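Local coordinates for protein cruciferin (Brassica napus, PDB 3KGL) that probably serves as a seed storage protein, an 11S globulin of the cupin family laid down as a nutrient reserve, at residues Lys71-Met76 against Val146-Thr151. Residues are numbered along the deposited sequence; the frame is centred on the assembly and turned at random.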
ATOM      1  N   LYS A  71      28.956   8.121 -14.054  1.00 58.18           N
ATOM      2  CA  LYS A  71      30.216   8.229 -14.776  1.00 58.07           C
ATOM      3  C   LYS A  71      30.287   7.109 -15.799  1.00 52.01           C
ATOM      4  O   LYS A  71      30.084   5.945 -15.468  1.00 39.25           O
ATOM      5  CB  LYS A  71      31.432   8.107 -13.832  1.00 22.50           C
ATOM      6  CG  LYS A  71      31.256   8.688 -12.430  1.00101.63           C
ATOM      7  CD  LYS A  71      32.593   9.002 -11.735  1.00 36.86           C
ATOM      8  CE  LYS A  71      33.083  10.397 -12.123  1.00 95.06           C
ATOM      9  NZ  LYS A  71      31.963  11.400 -12.231  1.00 53.20           N
ATOM     10  N   GLY A  72      30.579   7.447 -17.043  1.00 37.41           N
ATOM     11  CA  GLY A  72      30.961   6.415 -17.976  1.00 31.40           C
ATOM     12  C   GLY A  72      29.972   6.214 -19.087  1.00 44.52           C
ATOM     13  O   GLY A  72      29.112   7.058 -19.334  1.00 44.57           O
ATOM     14  N   GLU A  73      30.105   5.073 -19.751  1.00 39.17           N
ATOM     15  CA  GLU A  73      29.355   4.786 -20.956  1.00 40.68           C
ATOM     16  C   GLU A  73      29.369   3.272 -21.119  1.00 44.44           C
ATOM     17  O   GLU A  73      30.313   2.615 -20.686  1.00 60.18           O
ATOM     18  CB  GLU A  73      30.036   5.470 -22.148  1.00 42.76           C
ATOM     19  CG  GLU A  73      29.104   5.952 -23.260  1.00 91.70           C
ATOM     20  CD  GLU A  73      29.724   7.063 -24.116  1.00123.96           C
ATOM     21  OE1 GLU A  73      29.230   7.307 -25.246  1.00 77.75           O
ATOM     22  OE2 GLU A  73      30.701   7.698 -23.654  1.00 98.66           O
ATOM     23  N   GLY A  74      28.326   2.712 -21.726  1.00 43.40           N
ATOM     24  CA  GLY A  74      28.297   1.281 -21.971  1.00 48.03           C
ATOM     25  C   GLY A  74      27.021   0.734 -22.587  1.00 54.53           C
ATOM     26  O   GLY A  74      26.245   1.462 -23.201  1.00 38.42           O
ATOM     27  N   LEU A  75      26.814  -0.570 -22.416  1.00 72.17           N
ATOM     28  CA  LEU A  75      25.656  -1.265 -22.964  1.00 63.54           C
ATOM     29  C   LEU A  75      24.731  -1.740 -21.841  1.00 45.41           C
ATOM     30  O   LEU A  75      25.188  -2.011 -20.732  1.00 46.33           O
ATOM     31  CB  LEU A  75      26.118  -2.452 -23.826  1.00 48.55           C
ATOM     32  CG  LEU A  75      26.974  -2.058 -25.038  1.00 38.60           C
ATOM     33  CD1 LEU A  75      27.429  -3.255 -25.832  1.00 23.72           C
ATOM     34  CD2 LEU A  75      26.187  -1.129 -25.925  1.00 41.99           C
ATOM     35  N   MET A  76      23.434  -1.821 -22.128  1.00 51.14           N
ATOM     36  CA  MET A  76      22.469  -2.396 -21.195  1.00 29.06           C
ATOM     37  C   MET A  76      21.442  -3.295 -21.867  1.00 30.55           C
ATOM     38  O   MET A  76      21.024  -3.056 -22.990  1.00 37.71           O
ATOM     39  CB  MET A  76      21.726  -1.316 -20.431  1.00 43.54           C
ATOM     40  CG  MET A  76      20.424  -1.824 -19.864  1.00 25.94           C
ATOM     41  SD  MET A  76      19.470  -0.522 -19.095  1.00 63.96           S
ATOM     42  CE  MET A  76      19.078   0.485 -20.521  1.00 47.94           C
ATOM     43  N   VAL A 146      19.536  -4.536 -26.999  1.00 64.83           N
ATOM     44  CA  VAL A 146      20.680  -4.048 -26.248  1.00 35.78           C
ATOM     45  C   VAL A 146      20.837  -2.561 -26.509  1.00 46.82           C
ATOM     46  O   VAL A 146      21.195  -2.154 -27.612  1.00 57.49           O
ATOM     47  CB  VAL A 146      21.966  -4.751 -26.672  1.00 39.80           C
ATOM     48  CG1 VAL A 146      23.173  -4.036 -26.088  1.00 51.59           C
ATOM     49  CG2 VAL A 146      21.935  -6.197 -26.240  1.00 48.31           C
ATOM     50  N   GLU A 147      20.561  -1.757 -25.489  1.00 32.78           N
ATOM     51  CA  GLU A 147      20.659  -0.309 -25.582  1.00 53.70           C
ATOM     52  C   GLU A 147      22.085   0.177 -25.275  1.00 64.21           C
ATOM     53  O   GLU A 147      22.867  -0.541 -24.651  1.00 41.61           O
ATOM     54  CB  GLU A 147      19.650   0.343 -24.627  1.00 44.88           C
ATOM     55  CG  GLU A 147      18.197   0.267 -25.096  1.00 54.52           C
ATOM     56  CD  GLU A 147      17.202   0.087 -23.949  1.00120.64           C
ATOM     57  OE1 GLU A 147      16.957  -1.075 -23.541  1.00 85.99           O
ATOM     58  OE2 GLU A 147      16.649   1.104 -23.470  1.00105.30           O
ATOM     59  N   HIS A 148      22.429   1.376 -25.750  1.00 48.98           N
ATOM     60  CA  HIS A 148      23.663   2.036 -25.344  1.00 21.34           C
ATOM     61  C   HIS A 148      23.310   3.049 -24.272  1.00 46.65           C
ATOM     62  O   HIS A 148      22.258   3.693 -24.336  1.00 51.41           O
ATOM     63  CB  HIS A 148      24.352   2.739 -26.514  1.00 27.22           C
ATOM     64  CG  HIS A 148      25.680   3.344 -26.160  1.00 56.33           C
ATOM     65  ND1 HIS A 148      25.855   4.698 -25.961  1.00 41.05           N
ATOM     66  CD2 HIS A 148      26.897   2.774 -25.973  1.00 51.74           C
ATOM     67  CE1 HIS A 148      27.121   4.935 -25.662  1.00 57.37           C
ATOM     68  NE2 HIS A 148      27.774   3.785 -25.661  1.00 52.72           N
ATOM     69  N   ILE A 149      24.183   3.177 -23.282  1.00 32.55           N
ATOM     70  CA  ILE A 149      23.975   4.122 -22.194  1.00 35.39           C
ATOM     71  C   ILE A 149      25.192   5.019 -22.007  1.00 61.12           C
ATOM     72  O   ILE A 149      26.337   4.582 -22.171  1.00 26.42           O
ATOM     73  CB  ILE A 149      23.656   3.405 -20.873  1.00 65.01           C
ATOM     74  CG1 ILE A 149      24.699   2.324 -20.588  1.00 37.85           C
ATOM     75  CG2 ILE A 149      22.276   2.794 -20.924  1.00 25.94           C
ATOM     76  CD1 ILE A 149      24.567   1.713 -19.228  1.00 38.30           C
ATOM     77  N   ARG A 150      24.924   6.280 -21.680  1.00 52.78           N
ATOM     78  CA  ARG A 150      25.962   7.278 -21.446  1.00 57.94           C
ATOM     79  C   ARG A 150      25.578   8.038 -20.201  1.00 44.20           C
ATOM     80  O   ARG A 150      24.454   7.922 -19.734  1.00 34.33           O
ATOM     81  CB  ARG A 150      26.062   8.260 -22.622  1.00 75.83           C
ATOM     82  CG  ARG A 150      24.715   8.741 -23.146  1.00 25.81           C
ATOM     83  CD  ARG A 150      24.732  10.206 -23.561  1.00 36.11           C
ATOM     84  NE  ARG A 150      23.423  10.596 -24.081  1.00 33.47           N
ATOM     85  CZ  ARG A 150      22.921  11.827 -24.039  1.00 58.68           C
ATOM     86  NH1 ARG A 150      23.623  12.824 -23.504  1.00 27.60           N
ATOM     87  NH2 ARG A 150      21.698  12.059 -24.523  1.00 48.66           N
ATOM     88  N   THR A 151      26.499   8.841 -19.684  1.00 45.14           N
ATOM     89  CA  THR A 151      26.252   9.587 -18.456  1.00 30.63           C
ATOM     90  C   THR A 151      24.976  10.431 -18.527  1.00 42.91           C
ATOM     91  O   THR A 151      24.721  11.114 -19.516  1.00 53.68           O
ATOM     92  CB  THR A 151      27.472  10.432 -18.069  1.00 25.33           C
ATOM     93  OG1 THR A 151      28.529   9.556 -17.641  1.00 64.42           O
ATOM     94  CG2 THR A 151      27.133  11.390 -16.948  1.00 28.28           C
TER
HETATM   95  O   HOH W   1      29.090   9.732 -21.461  1.00 31.09           O
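Gly74 and Ile149 form a hydrogen-bonded pair between two antiparallel strands of the N-terminal cupin beta-barrel. Gly74 N donates to Ile149 O at 2.8 Å, and Ile149 N returns a bond to Gly74 O at 2.7 Å. Met76 and Glu147 repeat the pattern two residues on. Leu75 and His148 are the non-hydrogen-bonded pair between them.

Side chains alternate between two faces. One face carries Glu73, Leu75 and His148. Glu73 OE1 and Leu75 CD2 both approach the edge of the His148 ring, OE1 on the side of CE1 and CD2 on the side of the ring's own CD2. The carboxylate and ring planes are 63° apart.

On the face with Met76, Glu147 and Ile149, chi1 of 51° sets Ile149 CG1 between the backbone N and the carbonyl carbon, where it lies against the Gly74 carbonyl. Ile149 CG2 meets Met76 CE at 4.0 Å. Met76 and Glu147 run side by side, with CE against the carboxylate. Farther out, Phe165 and Ile155 pack on both Ile149 and Met76. An alanine in place of Ile149 would probably open a gap beside Met76 CE and Phe165. The Glu147 carboxylate is held by Arg78 through a salt bridge and by Thr288 through a hydrogen bond.

Beyond the ladder, Gly72 has phi/psi angles that call for glycine. Here Thr151 OG1 donates to Gly72 O at 3.1 Å, in the carbonyl plane and on a lone pair.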